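Local coordinates for tetratricopeptide repeat protein (Parabacteroides merdae ATCC 43184, PDB 4R7S) that is of unknown function but, as a tetratricopeptide repeat protein, probably offers a curved all-helical scaffold for binding partner proteins or peptides, at residues L47-R52 / L78-S83; D97-L102 / L117-L122; K134-N139 / V143-G148; K202-S207 / A211-L216. All blocks are in the same frame, centred on the assembly; numbering follows the deposited sequence.

Contact 1: L47-R52 / L78-S83. With EDO (1,2-ethanediol), chain H.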
# COMPACT_ATOMS: atom_id res chain seq x y z
N LEU A 47 -2.64 -20.09 3.33
CA LEU A 47 -1.19 -20.36 3.29
C LEU A 47 -0.47 -19.16 2.65
O LEU A 47 0.47 -18.64 3.24
CB LEU A 47 -0.88 -21.68 2.55
CG LEU A 47 0.59 -22.09 2.41
CD1 LEU A 47 1.21 -22.47 3.75
CD2 LEU A 47 0.74 -23.26 1.45
N GLY A 48 -0.96 -18.70 1.50
CA GLY A 48 -0.41 -17.54 0.82
C GLY A 48 -0.31 -16.33 1.73
O GLY A 48 0.75 -15.71 1.80
N THR A 49 -1.40 -16.02 2.46
CA THR A 49 -1.45 -14.88 3.38
C THR A 49 -0.50 -15.08 4.58
O THR A 49 0.20 -14.13 4.94
CB THR A 49 -2.88 -14.61 3.83
OG1 THR A 49 -3.74 -14.75 2.71
CG2 THR A 49 -3.04 -13.20 4.34
N ILE A 50 -0.48 -16.31 5.16
CA ILE A 50 0.40 -16.69 6.28
C ILE A 50 1.89 -16.54 5.84
O ILE A 50 2.70 -16.00 6.60
CB ILE A 50 0.07 -18.14 6.73
CG1 ILE A 50 -1.27 -18.17 7.48
CG2 ILE A 50 1.20 -18.75 7.57
CD1 ILE A 50 -1.89 -19.51 7.56
N GLN A 51 2.21 -16.99 4.61
CA GLN A 51 3.53 -16.90 4.01
C GLN A 51 3.92 -15.45 3.76
O GLN A 51 5.06 -15.08 4.02
CB GLN A 51 3.61 -17.71 2.71
CG GLN A 51 3.57 -19.22 2.95
CD GLN A 51 3.67 -20.00 1.67
OE1 GLN A 51 3.05 -19.67 0.66
NE2 GLN A 51 4.44 -21.08 1.69
N ARG A 52 2.97 -14.62 3.28
CA ARG A 52 3.20 -13.19 3.02
C ARG A 52 3.49 -12.44 4.33
O ARG A 52 4.40 -11.62 4.37
CB ARG A 52 1.99 -12.57 2.30
CG ARG A 52 2.26 -11.17 1.75
CD ARG A 52 0.98 -10.44 1.40
NE ARG A 52 1.29 -9.16 0.75
CZ ARG A 52 0.39 -8.32 0.26
NH1 ARG A 52 -0.90 -8.59 0.33
NH2 ARG A 52 0.78 -7.18 -0.30
N LEU A 78 -7.62 -12.78 -6.09
CA LEU A 78 -7.18 -11.74 -7.01
C LEU A 78 -6.73 -10.50 -6.28
O LEU A 78 -5.68 -9.95 -6.60
CB LEU A 78 -8.28 -11.39 -8.04
CG LEU A 78 -8.54 -12.46 -9.11
CD1 LEU A 78 -9.83 -12.17 -9.83
CD2 LEU A 78 -7.37 -12.58 -10.09
N GLU A 79 -7.50 -10.09 -5.27
CA GLU A 79 -7.20 -8.92 -4.44
C GLU A 79 -5.91 -9.14 -3.64
O GLU A 79 -5.10 -8.23 -3.55
CB GLU A 79 -8.39 -8.63 -3.51
CG GLU A 79 -8.19 -7.45 -2.57
CD GLU A 79 -9.22 -7.33 -1.47
OE1 GLU A 79 -10.43 -7.33 -1.79
OE2 GLU A 79 -8.82 -7.18 -0.29
N ASN A 80 -5.68 -10.35 -3.11
CA ASN A 80 -4.47 -10.60 -2.33
C ASN A 80 -3.22 -10.73 -3.21
O ASN A 80 -2.19 -10.14 -2.88
CB ASN A 80 -4.66 -11.83 -1.43
CG ASN A 80 -5.49 -11.48 -0.22
OD1 ASN A 80 -5.02 -10.90 0.76
ND2 ASN A 80 -6.77 -11.68 -0.31
N ARG A 81 -3.32 -11.44 -4.34
CA ARG A 81 -2.19 -11.62 -5.26
C ARG A 81 -1.86 -10.30 -5.98
O ARG A 81 -0.68 -10.00 -6.18
CB ARG A 81 -2.52 -12.74 -6.26
CG ARG A 81 -1.37 -13.35 -7.03
CD ARG A 81 -1.92 -13.48 -8.43
NE ARG A 81 -1.48 -14.64 -9.19
CZ ARG A 81 -1.80 -14.86 -10.46
NH1 ARG A 81 -2.56 -14.00 -11.12
NH2 ARG A 81 -1.37 -15.95 -11.07
N ALA A 82 -2.87 -9.48 -6.32
CA ALA A 82 -2.59 -8.19 -6.95
C ALA A 82 -1.82 -7.30 -5.96
O ALA A 82 -0.83 -6.69 -6.34
CB ALA A 82 -3.86 -7.51 -7.41
N SER A 83 -2.23 -7.33 -4.67
CA SER A 83 -1.58 -6.60 -3.59
C SER A 83 -0.16 -7.12 -3.40
O SER A 83 0.76 -6.34 -3.17
CB SER A 83 -2.38 -6.73 -2.30
OG SER A 83 -1.72 -6.09 -1.23
C1 EDO H . -6.77 -12.53 4.36
O1 EDO H . -6.27 -11.24 3.99
C2 EDO H . -6.83 -13.49 3.14
O2 EDO H . -6.31 -14.77 3.48
O HOH W 1 -2.35 -10.93 1.12
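With CG anti to the backbone N (chi1 -169°) and its chain extended as far as NE, Arg52 spans the gap between two helices running in roughly the same direction and presents its guanidinium to Ser83. Ser83 in turn places OG anti to its own backbone N (chi1 176°), which puts OG where both guanidinium nitrogens reach it. The grip is end-on and forked: Arg52 NH2 reaches Ser83 OG at 2.9 Å and Arg52 NH1 reaches the same oxygen at 3.1 Å. Ser83 OG lies almost in the guanidinium plane, at its edge, and thus accepts from both nitrogens. A water extends the link, accepting from Arg52 NH1 at 2.9 Å and donating to Asn80 OD1 at 2.7 Å. Further along, Thr49 OG1 exchanges a 2.7 Å hydrogen bond with O2 of an ethanediol, probably from the crystallisation liquor, whose other hydroxyl bonds only weakly to Asn80 OD1. The amide nitrogen of Asn80 bonds within its own helix, to Thr76 O, and Arg52 NE pairs with Glu87. Helices 40-52 and 75-87 are separated in sequence by helix 57-68, and their segments run 11.1 Å apart at 28°, as alternate helices do in a tetratricopeptide superhelix. The interface is therefore polar and solvent-bridged, held by one long charged side chain whose guanidinium is probably oriented by Ser83 and Glu87 together, rather than by an apolar core.

Contact 2: D97-L102 / L117-L122; sequences DYNTLL and LLYIQL
Tyr98 O accepts from Leu102 N at 2.7 Å, a short backbone bond within the helical turn that carries the Tyr98 ring across to Leu118. The setting is the packing of consecutive helices in a tetratricopeptide repeat array, in which helix 91-104 leads through a short connection into helix 109-121. Contact is sparse, with 94 Å² buried in all, and the nearest backbones, at Tyr98 and Leu118, keep their CA atoms 9.9 Å apart; long side chains do the bridging. Tyr98 carries CG beside its backbone N (chi1 -69°), which directs the ring toward the second helix, and the two side chains meet at about a right angle. Elsewhere the Tyr98 ring packs on Ala82 of helix 75-87 and on Cys114, so it packs between helices 75-87 and 109-121. The polar flank is looser. Asn99 OD1 and Tyr119 OH approach to 4.0 Å, with the amide and ring planes turned 39° apart; Asn99 OD1 bonds instead to Arg115, while the Tyr119 ring makes an edge-to-face pair with Trp127. In the apolar half a single methyl does the touching: Leu118 CD1 lies at the edge of the Tyr98 ring, near its plane, 3.9 Å from Tyr98 CD2.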
# COMPACT_ATOMS: atom_id res chain seq x y z
N ASP A 97 -4.39 -8.39 -12.60
CA ASP A 97 -5.28 -9.03 -11.62
C ASP A 97 -6.46 -8.09 -11.23
O ASP A 97 -7.59 -8.59 -11.10
CB ASP A 97 -4.50 -9.49 -10.38
CG ASP A 97 -3.84 -10.85 -10.50
OD1 ASP A 97 -4.02 -11.52 -11.56
OD2 ASP A 97 -3.14 -11.25 -9.56
N TYR A 98 -6.20 -6.74 -11.10
CA TYR A 98 -7.27 -5.77 -10.82
C TYR A 98 -8.19 -5.69 -12.03
O TYR A 98 -9.40 -5.54 -11.88
CB TYR A 98 -6.74 -4.37 -10.44
CG TYR A 98 -6.05 -4.33 -9.08
CD1 TYR A 98 -6.72 -4.73 -7.92
CD2 TYR A 98 -4.74 -3.87 -8.95
CE1 TYR A 98 -6.09 -4.74 -6.68
CE2 TYR A 98 -4.10 -3.85 -7.71
CZ TYR A 98 -4.78 -4.30 -6.58
OH TYR A 98 -4.17 -4.31 -5.35
N ASN A 99 -7.62 -5.85 -13.23
CA ASN A 99 -8.42 -5.84 -14.46
C ASN A 99 -9.33 -7.05 -14.51
O ASN A 99 -10.51 -6.90 -14.81
CB ASN A 99 -7.53 -5.78 -15.68
CG ASN A 99 -6.93 -4.42 -15.91
OD1 ASN A 99 -7.31 -3.40 -15.27
ND2 ASN A 99 -6.00 -4.38 -16.85
N THR A 100 -8.82 -8.22 -14.15
CA THR A 100 -9.62 -9.44 -14.07
C THR A 100 -10.73 -9.20 -13.04
O THR A 100 -11.92 -9.40 -13.33
CB THR A 100 -8.73 -10.67 -13.70
OG1 THR A 100 -7.71 -10.85 -14.69
CG2 THR A 100 -9.54 -11.97 -13.56
N LEU A 101 -10.34 -8.74 -11.85
CA LEU A 101 -11.27 -8.47 -10.76
C LEU A 101 -12.37 -7.48 -11.18
O LEU A 101 -13.55 -7.81 -11.04
CB LEU A 101 -10.50 -7.92 -9.54
CG LEU A 101 -11.09 -8.20 -8.20
CD1 LEU A 101 -10.04 -8.02 -7.13
CD2 LEU A 101 -12.25 -7.31 -7.92
N LEU A 102 -11.99 -6.30 -11.72
CA LEU A 102 -12.91 -5.22 -12.06
C LEU A 102 -13.76 -5.47 -13.32
O LEU A 102 -14.84 -4.90 -13.42
CB LEU A 102 -12.16 -3.87 -12.13
CG LEU A 102 -11.73 -3.37 -10.73
CD1 LEU A 102 -10.65 -2.31 -10.81
CD2 LEU A 102 -12.94 -2.94 -9.89
N LEU A 117 -4.46 4.08 -7.89
CA LEU A 117 -3.10 4.41 -7.45
C LEU A 117 -2.07 3.91 -8.44
O LEU A 117 -1.15 4.67 -8.77
CB LEU A 117 -2.81 3.80 -6.07
CG LEU A 117 -3.62 4.30 -4.87
CD1 LEU A 117 -3.17 3.60 -3.60
CD2 LEU A 117 -3.51 5.82 -4.69
N LEU A 118 -2.21 2.64 -8.93
CA LEU A 118 -1.29 2.05 -9.92
C LEU A 118 -1.25 2.89 -11.17
O LEU A 118 -0.16 3.09 -11.73
CB LEU A 118 -1.68 0.62 -10.31
CG LEU A 118 -1.28 -0.52 -9.41
CD1 LEU A 118 -1.64 -1.82 -10.07
CD2 LEU A 118 0.23 -0.50 -9.11
N TYR A 119 -2.43 3.36 -11.63
CA TYR A 119 -2.55 4.17 -12.82
C TYR A 119 -1.81 5.51 -12.62
O TYR A 119 -1.22 6.02 -13.58
CB TYR A 119 -4.03 4.39 -13.19
CG TYR A 119 -4.68 3.28 -14.00
CD1 TYR A 119 -3.98 2.62 -15.01
CD2 TYR A 119 -6.02 2.96 -13.83
CE1 TYR A 119 -4.58 1.63 -15.79
CE2 TYR A 119 -6.64 1.98 -14.60
CZ TYR A 119 -5.92 1.31 -15.58
OH TYR A 119 -6.52 0.36 -16.35
N ILE A 120 -1.82 6.06 -11.38
CA ILE A 120 -1.11 7.30 -11.07
C ILE A 120 0.38 7.04 -11.28
O ILE A 120 1.03 7.74 -12.05
CB ILE A 120 -1.43 7.86 -9.66
CG1 ILE A 120 -2.85 8.44 -9.57
CG2 ILE A 120 -0.40 8.91 -9.23
CD1 ILE A 120 -3.32 8.70 -8.12
N GLN A 121 0.89 5.98 -10.64
CA GLN A 121 2.28 5.53 -10.70
C GLN A 121 2.71 5.27 -12.14
O GLN A 121 3.85 5.56 -12.47
CB GLN A 121 2.44 4.28 -9.85
CG GLN A 121 3.84 3.68 -9.80
CD GLN A 121 3.90 2.44 -8.94
OE1 GLN A 121 3.08 2.21 -8.03
NE2 GLN A 121 4.91 1.62 -9.20
N LEU A 122 1.80 4.77 -12.99
CA LEU A 122 2.11 4.47 -14.39
C LEU A 122 1.89 5.68 -15.31
O LEU A 122 1.86 5.49 -16.54
CB LEU A 122 1.27 3.29 -14.89
CG LEU A 122 1.67 1.88 -14.40
CD1 LEU A 122 0.69 0.83 -14.92
CD2 LEU A 122 3.06 1.50 -14.87

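Contact 3: K134-N139 / V143-G148; sequences KILEVN and VRARLG
Ile135 is the first residue of helix 125-138 here to touch the opposite helix, setting its CG2 branch 3.9 Å from Ala145 CB. That branch stands anti to the backbone N, while the longer CG1 arm lies beside it; the side chain also packs on Leu112 and Gln109 of helix 109-121 and is buried. Next comes Leu136, which carries most of the first helix's share of the interface. With CG beside the backbone N (chi1 -75°), it rests its branch point 3.7 Å from Ala145 CB, with CD1 a little further from the same methyl. Its other methyl, CD2, lies over one face of the Arg146 guanidinium, 4.1 Å from Arg146 NE, the two side chains crossing at about a right angle. Cutting Leu136 back to an alanine would probably uncover that guanidinium face and leave the Ala145 methyl with Ile135 as its one remaining apolar neighbour across this pair of segments. Asn139 then leaves helical geometry; Asn139 N still bonds Ile135 O at 2.7 Å, an oxygen that also accepts from Val138 N, while Asn139 ND2 bonds Gln109. Arg146 also packs on Tyr168 and Leu169 of helix 159-172. The small Ala145 accepts both branched residues, consistent with the 9.1 Å approach of the segment axes at 154°. Such a tight antiparallel pairing across a short connection, with an alanine between larger apolar side chains, is consistent with the close packing of consecutive helices in a tetratricopeptide array.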
# COMPACT_ATOMS: atom_id res chain seq x y z
N LYS A 134 -15.51 6.28 -10.03
CA LYS A 134 -16.32 5.07 -9.89
C LYS A 134 -16.62 4.80 -8.43
O LYS A 134 -17.75 4.44 -8.13
CB LYS A 134 -15.64 3.83 -10.54
CG LYS A 134 -16.57 2.63 -10.79
CD LYS A 134 -17.54 2.83 -11.97
CE LYS A 134 -18.58 1.74 -12.05
NZ LYS A 134 -19.57 2.00 -13.14
N ILE A 135 -15.62 4.99 -7.53
CA ILE A 135 -15.79 4.83 -6.08
C ILE A 135 -16.84 5.83 -5.57
O ILE A 135 -17.82 5.43 -4.95
CB ILE A 135 -14.46 4.95 -5.29
CG1 ILE A 135 -13.42 3.95 -5.80
CG2 ILE A 135 -14.74 4.76 -3.78
CD1 ILE A 135 -12.05 4.05 -5.25
N LEU A 136 -16.66 7.12 -5.89
CA LEU A 136 -17.59 8.17 -5.45
C LEU A 136 -19.02 8.01 -6.02
O LEU A 136 -19.97 8.49 -5.41
CB LEU A 136 -17.03 9.54 -5.82
CG LEU A 136 -15.89 9.99 -4.93
CD1 LEU A 136 -15.05 11.02 -5.62
CD2 LEU A 136 -16.41 10.44 -3.56
N GLU A 137 -19.16 7.32 -7.15
CA GLU A 137 -20.44 7.04 -7.78
C GLU A 137 -21.17 5.95 -6.97
O GLU A 137 -22.41 5.96 -6.92
CB GLU A 137 -20.19 6.64 -9.25
CG GLU A 137 -21.30 5.93 -10.02
CD GLU A 137 -20.86 5.39 -11.37
OE1 GLU A 137 -19.94 5.98 -11.98
OE2 GLU A 137 -21.44 4.37 -11.81
N VAL A 138 -20.41 5.02 -6.32
CA VAL A 138 -21.02 3.94 -5.52
C VAL A 138 -20.97 4.28 -4.01
O VAL A 138 -21.70 3.69 -3.23
CB VAL A 138 -20.44 2.50 -5.78
CG1 VAL A 138 -20.42 2.15 -7.27
CG2 VAL A 138 -19.06 2.32 -5.17
N ASN A 139 -20.12 5.22 -3.62
CA ASN A 139 -19.93 5.60 -2.22
C ASN A 139 -19.52 7.05 -2.20
O ASN A 139 -18.33 7.38 -2.20
CB ASN A 139 -18.89 4.66 -1.58
CG ASN A 139 -18.47 4.94 -0.17
OD1 ASN A 139 -19.06 5.74 0.55
ND2 ASN A 139 -17.43 4.26 0.27
N VAL A 143 -13.70 8.98 1.44
CA VAL A 143 -12.64 9.94 1.70
C VAL A 143 -11.42 9.59 0.84
O VAL A 143 -10.82 10.49 0.23
CB VAL A 143 -12.29 9.92 3.21
CG1 VAL A 143 -10.97 10.60 3.51
CG2 VAL A 143 -13.43 10.51 4.04
N ARG A 144 -11.05 8.29 0.81
CA ARG A 144 -9.86 7.87 0.07
C ARG A 144 -10.00 8.08 -1.43
O ARG A 144 -8.98 8.28 -2.09
CB ARG A 144 -9.41 6.42 0.40
CG ARG A 144 -10.37 5.33 0.01
CD ARG A 144 -9.86 3.98 0.49
NE ARG A 144 -10.71 2.93 -0.07
CZ ARG A 144 -10.40 1.64 -0.09
NH1 ARG A 144 -9.27 1.21 0.46
NH2 ARG A 144 -11.23 0.77 -0.65
N ALA A 145 -11.24 8.12 -1.96
CA ALA A 145 -11.45 8.39 -3.38
C ALA A 145 -11.04 9.85 -3.70
O ALA A 145 -10.34 10.10 -4.68
CB ALA A 145 -12.89 8.15 -3.75
N ARG A 146 -11.40 10.78 -2.79
CA ARG A 146 -11.08 12.21 -2.87
C ARG A 146 -9.58 12.40 -2.74
O ARG A 146 -9.00 13.17 -3.49
CB ARG A 146 -11.88 13.02 -1.82
CG ARG A 146 -13.40 13.03 -2.09
CD ARG A 146 -14.18 14.04 -1.25
NE ARG A 146 -15.62 13.93 -1.51
CZ ARG A 146 -16.29 14.57 -2.46
NH1 ARG A 146 -15.67 15.44 -3.26
NH2 ARG A 146 -17.59 14.36 -2.63
N LEU A 147 -8.93 11.61 -1.86
CA LEU A 147 -7.48 11.64 -1.68
C LEU A 147 -6.77 11.14 -2.93
O LEU A 147 -5.77 11.71 -3.34
CB LEU A 147 -7.11 10.78 -0.49
CG LEU A 147 -5.71 10.94 0.07
CD1 LEU A 147 -5.53 12.31 0.71
CD2 LEU A 147 -5.47 9.88 1.12
N GLY A 148 -7.33 10.11 -3.56
CA GLY A 148 -6.83 9.60 -4.83
C GLY A 148 -6.78 10.72 -5.85
O GLY A 148 -5.75 10.91 -6.50

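Contact 4: K202-S207 / A211-L216; sequences KVFTES and ANLYVL
Phe204 and Tyr214 form a T-shaped pair across the turn: the edge of the Phe204 ring points at the face of Tyr214, with centroids 5.0 Å apart and planes at 78°. Phe204 CZ sits above the tyrosine plane, displaced toward the rim, and Phe204 CE2 comes within 3.6 Å of Tyr214 CE1. The CE1 corner of the same phenyl ring meets Leu213 obliquely, with Leu213 CD2 3.8 Å from Phe204 CE1. That methyl is shared, since Leu213 CD2 is equally 3.8 Å from Val203 CB. One leucine branch thus fills the angle between a valine and a phenylalanine, and it gets there because Leu213 carries CG anti to its backbone N (chi1 -157°), throwing the side chain toward helix 193-206. A serine in place of Tyr214 has no aromatic face to receive the phenylalanine edge and would probably leave that ring freer to shift. A second shell positions these groups. Phe204 also packs on Pro209 of the connecting loop and makes a cation-pi contact with Arg217, one turn beyond Leu213, whereas Tyr214 leans on Asp233, Lys236 and Ala237 of helix 227-238. Val203 and Leu213 both touch Glu181, so the buried half of the contact faces helix 178-189. The bulk of these side chains matches a wide separation, 11.8 Å between segment axes inclined at 131°. Aromatic and leucine side chains span that distance between helices 193-206 and 211-223, with helix 178-189 against the Val203-Leu213 side and helix 227-238 against Tyr214.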
# COMPACT_ATOMS: atom_id res chain seq x y z
N LYS A 202 3.27 20.58 12.25
CA LYS A 202 2.00 20.22 12.87
C LYS A 202 1.99 18.73 13.21
O LYS A 202 1.60 18.36 14.31
CB LYS A 202 0.81 20.61 11.96
CG LYS A 202 -0.54 20.50 12.66
CD LYS A 202 -1.44 21.70 12.40
CE LYS A 202 -2.69 21.67 13.27
NZ LYS A 202 -2.40 21.91 14.71
N VAL A 203 2.44 17.88 12.28
CA VAL A 203 2.46 16.43 12.44
C VAL A 203 3.47 16.04 13.53
O VAL A 203 3.18 15.18 14.37
CB VAL A 203 2.78 15.73 11.11
CG1 VAL A 203 2.63 14.21 11.23
CG2 VAL A 203 1.91 16.26 9.99
N PHE A 204 4.65 16.66 13.49
CA PHE A 204 5.71 16.39 14.44
C PHE A 204 5.29 16.77 15.84
O PHE A 204 5.62 16.04 16.76
CB PHE A 204 7.01 17.12 14.05
CG PHE A 204 7.95 16.30 13.19
CD1 PHE A 204 7.83 16.31 11.81
CD2 PHE A 204 8.97 15.56 13.77
CE1 PHE A 204 8.70 15.55 11.02
CE2 PHE A 204 9.84 14.81 12.97
CZ PHE A 204 9.70 14.81 11.60
N THR A 205 4.52 17.86 15.99
CA THR A 205 4.08 18.35 17.31
C THR A 205 2.94 17.51 17.90
O THR A 205 2.93 17.25 19.11
CB THR A 205 3.69 19.84 17.20
OG1 THR A 205 4.73 20.55 16.52
CG2 THR A 205 3.44 20.50 18.58
N GLU A 206 1.99 17.07 17.05
CA GLU A 206 0.76 16.40 17.47
C GLU A 206 0.70 14.89 17.27
O GLU A 206 -0.24 14.28 17.76
CB GLU A 206 -0.41 17.01 16.68
CG GLU A 206 -0.60 18.51 16.85
CD GLU A 206 -1.37 18.97 18.07
OE1 GLU A 206 -1.84 18.13 18.87
OE2 GLU A 206 -1.50 20.21 18.21
N SER A 207 1.63 14.31 16.51
CA SER A 207 1.54 12.89 16.18
C SER A 207 2.97 12.24 16.06
O SER A 207 3.94 12.77 16.61
CB SER A 207 0.74 12.75 14.88
OG SER A 207 0.68 11.46 14.30
N ALA A 211 8.24 7.64 7.97
CA ALA A 211 9.60 7.70 7.42
C ALA A 211 9.64 8.71 6.26
O ALA A 211 10.58 9.50 6.15
CB ALA A 211 10.02 6.32 6.95
N ASN A 212 8.56 8.71 5.43
CA ASN A 212 8.36 9.58 4.28
C ASN A 212 8.43 11.05 4.68
O ASN A 212 9.02 11.85 3.96
CB ASN A 212 7.01 9.28 3.63
CG ASN A 212 7.04 8.14 2.64
OD1 ASN A 212 8.02 7.42 2.49
ND2 ASN A 212 5.96 7.95 1.94
N LEU A 213 7.86 11.38 5.86
CA LEU A 213 7.86 12.74 6.36
C LEU A 213 9.26 13.13 6.85
O LEU A 213 9.62 14.31 6.73
CB LEU A 213 6.79 12.97 7.44
CG LEU A 213 6.37 14.43 7.59
CD1 LEU A 213 5.58 14.92 6.36
CD2 LEU A 213 5.66 14.69 8.91
N TYR A 214 10.06 12.16 7.33
CA TYR A 214 11.44 12.47 7.73
C TYR A 214 12.26 12.76 6.48
O TYR A 214 13.01 13.73 6.48
CB TYR A 214 12.07 11.35 8.57
CG TYR A 214 11.78 11.43 10.05
CD1 TYR A 214 12.55 12.24 10.89
CD2 TYR A 214 10.76 10.68 10.63
CE1 TYR A 214 12.28 12.33 12.26
CE2 TYR A 214 10.49 10.75 12.00
CZ TYR A 214 11.27 11.56 12.82
OH TYR A 214 11.05 11.59 14.18
N VAL A 215 12.04 12.00 5.37
CA VAL A 215 12.71 12.24 4.07
C VAL A 215 12.32 13.63 3.58
O VAL A 215 13.19 14.42 3.23
CB VAL A 215 12.40 11.14 3.01
CG1 VAL A 215 12.80 11.58 1.60
CG2 VAL A 215 13.08 9.83 3.37
N LEU A 216 11.00 13.95 3.61
CA LEU A 216 10.43 15.23 3.21
C LEU A 216 11.05 16.39 4.00
O LEU A 216 11.53 17.35 3.38
CB LEU A 216 8.89 15.24 3.36
CG LEU A 216 8.19 16.40 2.62
CD1 LEU A 216 8.48 16.38 1.11
CD2 LEU A 216 6.70 16.41 2.89

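In the fold
From the N terminus the four contacts follow one another in series, none nesting or crossing. Contact 1 closes the longest excursion, 25 intervening residues that include helix 57-68, and joins helices 40-52 and 75-87. Contact 2 closes a 14-residue span between helices 91-104 and 109-121. Contacts 3 and 4 each close a short inter-helix connection, with three residues between their segments: contact 3 joins helices 125-138 and 143-156, contact 4 helices 193-206 and 211-223. The first three are coupled directly: Arg81 of contact 1 forms a salt bridge with Asp97 of contact 2, and Ile120 of contact 2 packs on Gly148 of contact 3. Contact 4 stands apart, about 12 Å at nearest atoms from contacts 2 and 3.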